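Local atomic coordinates of extracellular solute-binding protein, family 5 (Chelativorans sp., PDB entry 6WM6), a protein that binds EDTA and related aminopolycarboxylates in the periplasm, probably delivering them to an ABC transporter for uptake. Residues A[134-139]-A[191-196]; A[420-425]-A[456-461]; A[499-502]-A[506-509]. All blocks are in the same frame, centred on the assembly; numbering follows the deposited sequence.

Contact 1 (A[134-139]-A[191-196])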
# COMPACT_ATOMS: atom_id res chain seq x y z
N PHE A 134 -11.10 -21.33 3.38
CA PHE A 134 -9.82 -21.06 4.03
C PHE A 134 -8.74 -21.98 3.47
O PHE A 134 -7.63 -21.53 3.17
CB PHE A 134 -9.93 -21.25 5.56
CG PHE A 134 -10.56 -20.08 6.29
CD1 PHE A 134 -11.90 -19.80 6.15
CD2 PHE A 134 -9.79 -19.29 7.13
CE1 PHE A 134 -12.48 -18.73 6.83
CE2 PHE A 134 -10.35 -18.22 7.82
CZ PHE A 134 -11.70 -17.95 7.66
N ILE A 135 -9.04 -23.27 3.32
CA ILE A 135 -8.04 -24.24 2.86
C ILE A 135 -7.61 -23.94 1.43
O ILE A 135 -6.41 -23.98 1.12
CB ILE A 135 -8.59 -25.67 3.04
CG1 ILE A 135 -8.62 -25.99 4.53
CG2 ILE A 135 -7.73 -26.67 2.30
CD1 ILE A 135 -9.43 -27.22 4.89
N TYR A 136 -8.57 -23.63 0.55
CA TYR A 136 -8.20 -23.28 -0.82
C TYR A 136 -7.25 -22.09 -0.84
O TYR A 136 -6.19 -22.13 -1.48
CB TYR A 136 -9.44 -23.00 -1.67
CG TYR A 136 -9.12 -22.52 -3.07
CD1 TYR A 136 -8.90 -23.43 -4.09
CD2 TYR A 136 -9.02 -21.18 -3.37
CE1 TYR A 136 -8.60 -23.00 -5.39
CE2 TYR A 136 -8.72 -20.73 -4.64
CZ TYR A 136 -8.51 -21.65 -5.65
OH TYR A 136 -8.20 -21.18 -6.91
N PHE A 137 -7.60 -21.02 -0.13
CA PHE A 137 -6.74 -19.84 -0.19
C PHE A 137 -5.35 -20.13 0.36
O PHE A 137 -4.34 -19.75 -0.24
CB PHE A 137 -7.38 -18.68 0.56
CG PHE A 137 -6.64 -17.38 0.37
CD1 PHE A 137 -6.46 -16.86 -0.90
CD2 PHE A 137 -6.10 -16.71 1.44
CE1 PHE A 137 -5.79 -15.69 -1.10
CE2 PHE A 137 -5.42 -15.50 1.26
CZ PHE A 137 -5.27 -14.99 -0.02
N TRP A 138 -5.29 -20.79 1.52
CA TRP A 138 -4.00 -21.18 2.09
C TRP A 138 -3.16 -21.99 1.11
O TRP A 138 -1.96 -21.72 0.94
CB TRP A 138 -4.25 -21.98 3.37
CG TRP A 138 -3.06 -22.70 3.96
CD1 TRP A 138 -1.94 -22.15 4.49
CD2 TRP A 138 -2.92 -24.12 4.10
NE1 TRP A 138 -1.09 -23.15 4.95
CE2 TRP A 138 -1.69 -24.36 4.73
CE3 TRP A 138 -3.74 -25.21 3.77
CZ2 TRP A 138 -1.23 -25.64 5.02
CZ3 TRP A 138 -3.29 -26.47 4.05
CH2 TRP A 138 -2.04 -26.69 4.68
N LYS A 139 -3.78 -22.95 0.42
CA LYS A 139 -3.02 -23.75 -0.54
C LYS A 139 -2.50 -22.91 -1.70
O LYS A 139 -1.40 -23.17 -2.19
CB LYS A 139 -3.87 -24.92 -1.06
CG LYS A 139 -4.05 -26.01 -0.02
CD LYS A 139 -4.70 -27.27 -0.60
CE LYS A 139 -4.77 -28.34 0.48
NZ LYS A 139 -5.28 -29.65 -0.03
N TYR A 191 -11.88 -16.65 -1.55
CA TYR A 191 -12.47 -16.95 -2.85
C TYR A 191 -13.30 -18.22 -2.76
O TYR A 191 -13.04 -19.10 -1.92
CB TYR A 191 -11.37 -17.05 -3.92
CG TYR A 191 -10.65 -15.73 -4.05
CD1 TYR A 191 -11.14 -14.74 -4.90
CD2 TYR A 191 -9.54 -15.42 -3.27
CE1 TYR A 191 -10.54 -13.51 -5.00
CE2 TYR A 191 -8.92 -14.17 -3.37
CZ TYR A 191 -9.43 -13.23 -4.24
OH TYR A 191 -8.85 -11.96 -4.33
N PRO A 192 -14.32 -18.37 -3.61
CA PRO A 192 -15.23 -19.53 -3.47
C PRO A 192 -14.62 -20.83 -3.98
O PRO A 192 -14.59 -21.11 -5.19
CB PRO A 192 -16.46 -19.10 -4.28
CG PRO A 192 -15.89 -18.17 -5.32
CD PRO A 192 -14.83 -17.39 -4.59
N ALA A 193 -14.19 -21.67 -3.03
CA ALA A 193 -13.52 -22.92 -3.38
C ALA A 193 -14.41 -23.83 -4.19
O ALA A 193 -13.94 -24.51 -5.10
CB ALA A 193 -13.07 -23.64 -2.11
N HIS A 194 -15.72 -23.86 -3.90
CA HIS A 194 -16.61 -24.77 -4.61
C HIS A 194 -16.78 -24.38 -6.06
O HIS A 194 -17.12 -25.24 -6.88
CB HIS A 194 -17.97 -24.86 -3.91
CG HIS A 194 -18.78 -23.61 -3.99
ND1 HIS A 194 -18.54 -22.51 -3.20
CD2 HIS A 194 -19.87 -23.32 -4.74
CE1 HIS A 194 -19.43 -21.57 -3.49
NE2 HIS A 194 -20.24 -22.04 -4.42
N LEU A 195 -16.57 -23.12 -6.41
CA LEU A 195 -16.57 -22.70 -7.80
C LEU A 195 -15.21 -22.90 -8.44
O LEU A 195 -15.12 -23.40 -9.57
CB LEU A 195 -17.05 -21.25 -7.94
CG LEU A 195 -18.43 -21.00 -7.35
CD1 LEU A 195 -18.84 -19.54 -7.44
CD2 LEU A 195 -19.47 -21.86 -8.05
N ALA A 196 -14.12 -22.56 -7.74
CA ALA A 196 -12.80 -22.75 -8.30
C ALA A 196 -12.57 -24.21 -8.70
O ALA A 196 -11.92 -24.49 -9.71
CB ALA A 196 -11.73 -22.29 -7.31

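Contact 2 (A[420-425]-A[456-461]). With SO4 (sulfate ion), chain B.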
# COMPACT_ATOMS: atom_id res chain seq x y z
N ASP A 420 9.15 17.66 -8.79
CA ASP A 420 9.68 18.84 -8.12
C ASP A 420 10.83 18.48 -7.19
O ASP A 420 11.83 19.20 -7.11
CB ASP A 420 8.56 19.55 -7.35
CG ASP A 420 7.46 20.09 -8.24
OD1 ASP A 420 7.73 20.32 -9.44
OD2 ASP A 420 6.33 20.28 -7.75
N MET A 421 10.71 17.37 -6.48
CA MET A 421 11.77 16.99 -5.56
C MET A 421 13.04 16.60 -6.30
O MET A 421 14.14 16.86 -5.81
CB MET A 421 11.28 15.92 -4.57
CG MET A 421 10.33 16.53 -3.52
SD MET A 421 9.93 15.47 -2.10
CE MET A 421 9.52 14.00 -3.08
N ALA A 422 12.92 15.98 -7.47
CA ALA A 422 14.10 15.61 -8.23
C ALA A 422 14.89 16.85 -8.62
O ALA A 422 16.13 16.86 -8.58
CB ALA A 422 13.70 14.83 -9.49
N ARG A 423 14.19 17.92 -9.01
CA ARG A 423 14.88 19.16 -9.35
C ARG A 423 15.52 19.80 -8.12
O ARG A 423 16.63 20.32 -8.18
CB ARG A 423 13.91 20.14 -10.01
CG ARG A 423 13.42 19.68 -11.38
CD ARG A 423 12.56 20.75 -12.03
NE ARG A 423 12.11 20.35 -13.36
CZ ARG A 423 12.81 20.50 -14.48
NH1 ARG A 423 12.30 20.11 -15.64
NH2 ARG A 423 14.03 21.03 -14.44
N LEU A 424 14.81 19.78 -6.99
CA LEU A 424 15.39 20.32 -5.76
C LEU A 424 16.63 19.55 -5.33
O LEU A 424 17.64 20.16 -4.93
CB LEU A 424 14.34 20.29 -4.65
CG LEU A 424 13.20 21.30 -4.87
CD1 LEU A 424 12.03 21.03 -3.94
CD2 LEU A 424 13.75 22.71 -4.67
N ILE A 425 16.59 18.22 -5.43
CA ILE A 425 17.73 17.40 -5.04
C ILE A 425 18.92 17.68 -5.93
O ILE A 425 20.07 17.77 -5.47
CB ILE A 425 17.33 15.91 -5.03
CG1 ILE A 425 16.39 15.65 -3.85
CG2 ILE A 425 18.56 15.03 -4.98
CD1 ILE A 425 15.62 14.36 -3.95
N LEU A 456 20.04 7.02 -8.73
CA LEU A 456 19.12 7.48 -7.71
C LEU A 456 17.71 7.28 -8.27
O LEU A 456 17.49 7.38 -9.48
CB LEU A 456 19.33 8.97 -7.42
CG LEU A 456 20.74 9.38 -6.97
CD1 LEU A 456 20.85 10.91 -6.95
CD2 LEU A 456 21.05 8.83 -5.61
N HIS A 457 16.77 6.97 -7.39
CA HIS A 457 15.39 6.71 -7.83
C HIS A 457 14.40 7.23 -6.79
O HIS A 457 14.50 6.86 -5.62
CB HIS A 457 15.16 5.21 -8.05
CG HIS A 457 13.80 4.86 -8.56
ND1 HIS A 457 13.41 5.09 -9.86
CD2 HIS A 457 12.72 4.31 -7.94
CE1 HIS A 457 12.17 4.67 -10.03
NE2 HIS A 457 11.73 4.18 -8.89
N LEU A 458 13.48 8.10 -7.22
CA LEU A 458 12.42 8.62 -6.36
C LEU A 458 11.13 7.88 -6.63
O LEU A 458 10.70 7.78 -7.77
CB LEU A 458 12.19 10.10 -6.65
CG LEU A 458 13.20 11.11 -6.17
CD1 LEU A 458 12.99 12.44 -6.88
CD2 LEU A 458 13.08 11.31 -4.67
N ASN A 459 10.53 7.35 -5.59
CA ASN A 459 9.28 6.59 -5.72
C ASN A 459 8.64 6.55 -4.33
O ASN A 459 9.00 7.34 -3.45
CB ASN A 459 9.59 5.20 -6.32
CG ASN A 459 8.46 4.62 -7.14
OD1 ASN A 459 7.28 4.75 -6.80
ND2 ASN A 459 8.82 3.94 -8.22
N TYR A 460 7.68 5.64 -4.14
CA TYR A 460 7.07 5.46 -2.84
C TYR A 460 6.96 3.97 -2.50
O TYR A 460 6.85 3.13 -3.40
CB TYR A 460 5.68 6.13 -2.72
CG TYR A 460 4.60 5.52 -3.58
CD1 TYR A 460 3.83 4.43 -3.14
CD2 TYR A 460 4.34 6.00 -4.85
CE1 TYR A 460 2.85 3.86 -3.95
CE2 TYR A 460 3.35 5.43 -5.66
CZ TYR A 460 2.63 4.37 -5.19
OH TYR A 460 1.65 3.79 -6.01
N PHE A 461 7.00 3.67 -1.21
CA PHE A 461 6.64 2.36 -0.69
C PHE A 461 5.30 2.47 0.03
O PHE A 461 4.98 3.50 0.61
CB PHE A 461 7.69 1.86 0.31
CG PHE A 461 8.88 1.19 -0.33
CD1 PHE A 461 8.71 0.18 -1.23
CD2 PHE A 461 10.18 1.57 -0.00
CE1 PHE A 461 9.80 -0.46 -1.80
CE2 PHE A 461 11.27 0.94 -0.59
CZ PHE A 461 11.07 -0.06 -1.48
S SO4 B . -0.39 0.57 -6.14
O1 SO4 B . -1.64 0.14 -5.50
O2 SO4 B . -0.71 1.22 -7.40
O3 SO4 B . 0.34 1.51 -5.25
O4 SO4 B . 0.43 -0.61 -6.40

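Contact 3 (A[499-502]-A[506-509]). With EDO (1,2-ethanediol), chain J.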
# COMPACT_ATOMS: atom_id res chain seq x y z
N ALA A 499 9.39 -10.54 13.25
CA ALA A 499 8.20 -11.16 12.68
C ALA A 499 7.68 -12.31 13.53
O ALA A 499 6.54 -12.74 13.32
CB ALA A 499 8.50 -11.62 11.26
N ALA A 500 8.48 -12.80 14.47
CA ALA A 500 8.09 -13.86 15.39
C ALA A 500 7.58 -13.34 16.73
O ALA A 500 7.20 -14.16 17.58
CB ALA A 500 9.26 -14.80 15.62
N ALA A 501 7.57 -12.03 16.94
CA ALA A 501 7.19 -11.45 18.22
C ALA A 501 5.71 -11.65 18.49
O ALA A 501 4.91 -11.94 17.60
CB ALA A 501 7.53 -9.95 18.22
N SER A 502 5.32 -11.45 19.76
CA SER A 502 3.94 -11.68 20.18
C SER A 502 3.09 -10.42 20.22
O SER A 502 1.90 -10.49 20.53
CB SER A 502 3.90 -12.37 21.54
OG SER A 502 4.59 -11.64 22.51
N GLU A 506 6.43 -5.24 20.84
CA GLU A 506 7.67 -6.00 20.96
C GLU A 506 8.36 -6.09 19.60
O GLU A 506 9.58 -5.93 19.50
CB GLU A 506 7.40 -7.39 21.50
CG GLU A 506 8.65 -8.27 21.63
CD GLU A 506 8.35 -9.75 21.86
OE1 GLU A 506 7.17 -10.16 21.73
OE2 GLU A 506 9.32 -10.48 22.12
N SER A 507 7.58 -6.34 18.54
CA SER A 507 8.14 -6.40 17.20
C SER A 507 8.88 -5.13 16.88
O SER A 507 9.98 -5.16 16.32
CB SER A 507 7.01 -6.64 16.23
OG SER A 507 7.51 -6.90 14.92
N ALA A 508 8.29 -3.99 17.21
CA ALA A 508 8.90 -2.70 16.90
C ALA A 508 10.19 -2.49 17.68
O ALA A 508 11.16 -1.96 17.14
CB ALA A 508 7.93 -1.57 17.21
N ALA A 509 10.21 -2.89 18.95
CA ALA A 509 11.43 -2.78 19.73
C ALA A 509 12.56 -3.57 19.07
O ALA A 509 13.69 -3.08 18.96
CB ALA A 509 11.20 -3.24 21.16
C1 EDO J . 2.75 -14.53 17.84
O1 EDO J . 4.12 -14.83 18.16
C2 EDO J . 1.80 -15.27 18.78
O2 EDO J . 1.82 -14.67 20.10

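Contact 1 (A[134-139]-A[191-196])
Tyr136 lies along one flank of the short helix 193-196, its CB 3.7 Å from Ala193 CB and its CZ 3.7 Å from Ala196 CB. This is helix-against-helix packing within the family 5 solute-binding protein fold, where helix 131-141 meets a short helix through an aromatic side chain on one side and two alanines, three residues apart, on the other. Alanine suits both positions: one methyl group on each successive turn gives an apolar strip low enough for a whole phenol ring to come close to the helix. The torsion of Tyr136 matters here, because with CG opposite the backbone N (chi1 175°) the ring leaves helix 131-141 and runs on past Ala193 to the next turn, meeting both methyls obliquely.

The second point of contact is purely aromatic. Phe137 CD1 approaches Tyr191 CD2 to 4.1 Å, arriving at the edge of the tyrosine ring and near its plane, while the phenylalanine ring itself is met at a slant. The two side chains therefore cross at an angle and are not stacked.

Further out, helix 202-212 backs the junction: Tyr206 and Leu210 touch Tyr136, and Leu210 also reaches Tyr191. The Tyr136 hydroxyl, at the end of a buried ring, finds its polar partner there in Ser205 OG, consistent with a tyrosine at this place. Phe137 is set edge-to-face with His157, and Ile135 and Trp138, on another side of the same helix, rest against strand 160-165. Pro192 occupies the N-cap position, where a missing amide hydrogen is tolerated because the helix's own bonding does not need it. The first turn is tied back to the longer helix by Asp133, one residue before Phe134, whose OD1 is hydrogen-bonded to Ala193 N.

Contact 2 (A[420-425]-A[456-461])
Strand 456-461 packs Leu458 against Ala422 of the helix and carries flat groups at His457, Asn459 and Tyr460. The Tyr460 ring meets Tyr415 with planes at about 60°, and at its edge, in plane, lies O3 of a sulfate ion, probably from the crystallisation liquor. Tyr460 OH donates to that O3 at 2.7 Å, and Ala71 N holds the same ion. A phenylalanine in place of Tyr460 would probably keep much of the ring packing but leave the sulfate without this donor. Next to it, the Asn459 amide is used at both ends: ND2 gives an almost straight bond (166°) to His457 NE2, 3.0 Å away and in the amide plane, while OD1 accepts Tyr460 N. Since NE2 accepts, His457 is likely to carry its proton on ND1, which is bonded to Ser410 OG.

The contact with the helix is apolar, made by the two branches of Leu458, whose CG lies anti to the carbonyl carbon (chi1 -74°) and sends both methyls to the helix. CD1 sits 3.6 Å from Ala422 CB, where a bare methyl allows close approach, and CD2 meets Ile425 CD1 tip to tip at 4.0 Å.

Leu458 also touches Met309 of adjacent strand 305-311 and Ile527 of strand 524-537, the next across the sheet. Helix 416-429, the beta-alpha-beta crossover between parallel strands 407-410 and 436-439, lies over this sheet, roughly antiparallel to strand 456-461 (147°), beside helix 333-340.

Contact 3 (A[499-502]-A[506-509])
Glu506 stretches out to Ser502 because its CG stands opposite its own backbone N (chi1 179°) and the chain stays extended beyond it, bringing the carboxylate back alongside the loop that precedes the helix. There OE1 accepts the amide of Ser502, with Ser502 N 3.0 Å from Glu506 OE1 and a nearly straight N-H (169°). The donor comes from above the carboxylate plane, 37° out of it. Ser502 turns its OG into the space between backbone N and carbonyl carbon, which places it 3.1 Å from the same Glu506 OE1. Both residues are exposed and touch a crystal neighbour, so the lattice may influence their exact pose.

Underneath this polar grip, Ala501 supplies the filling. Its methyl points at the helix and lies 3.5 Å from Glu506 OE1, 3.6 Å from Ser507 N and 3.9 Å from Ser507 CB. A small residue is well suited to a buried place this near the helix backbone, between the glutamate chain and the serine. On its other side, Ala501 O accepts a hydrogen bond from O1 of a 1,2-ethanediol molecule at 3.0 Å, probably from the crystallisation liquor. Ser507 directs its hydroxyl to Ala498 O, so a buried OG is satisfied by the end of the preceding helix and ties the two helices together.

The whole is a tight helix-loop-helix connection, joining helix 489-499 to helix 504-521. Ser503, just before the second helix, takes Glu506 N on its OG, as an N-capping serine does, and this matches the serine half of a capping box. With Glu506 three residues on, its OE1 bonded to the amide of Ser502, the residue before the cap, the helix start resembles that motif.

Overall arrangement
The contacts follow one another along the chain without interleaving, and none touches another. Contacts 1 and 2 lie on opposite sides of the chain's centre, their centres 42 Å apart; contact 3 is about 30 Å from contact 1 and 32 Å from contact 2, centre to centre. Contact 1 belongs with the antiparallel sheet containing strand 160-165, contact 2 with the mixed sheet containing strand 456-462. Contact 3 has ties to both regions: helix 504-521 leads into strand 524-537 of the mixed sheet, while Ala499 bonds through its backbone to Leu181, ten residues before contact 1's second segment. The three contacts thus lie far apart, in different parts of this ligand-binding fold.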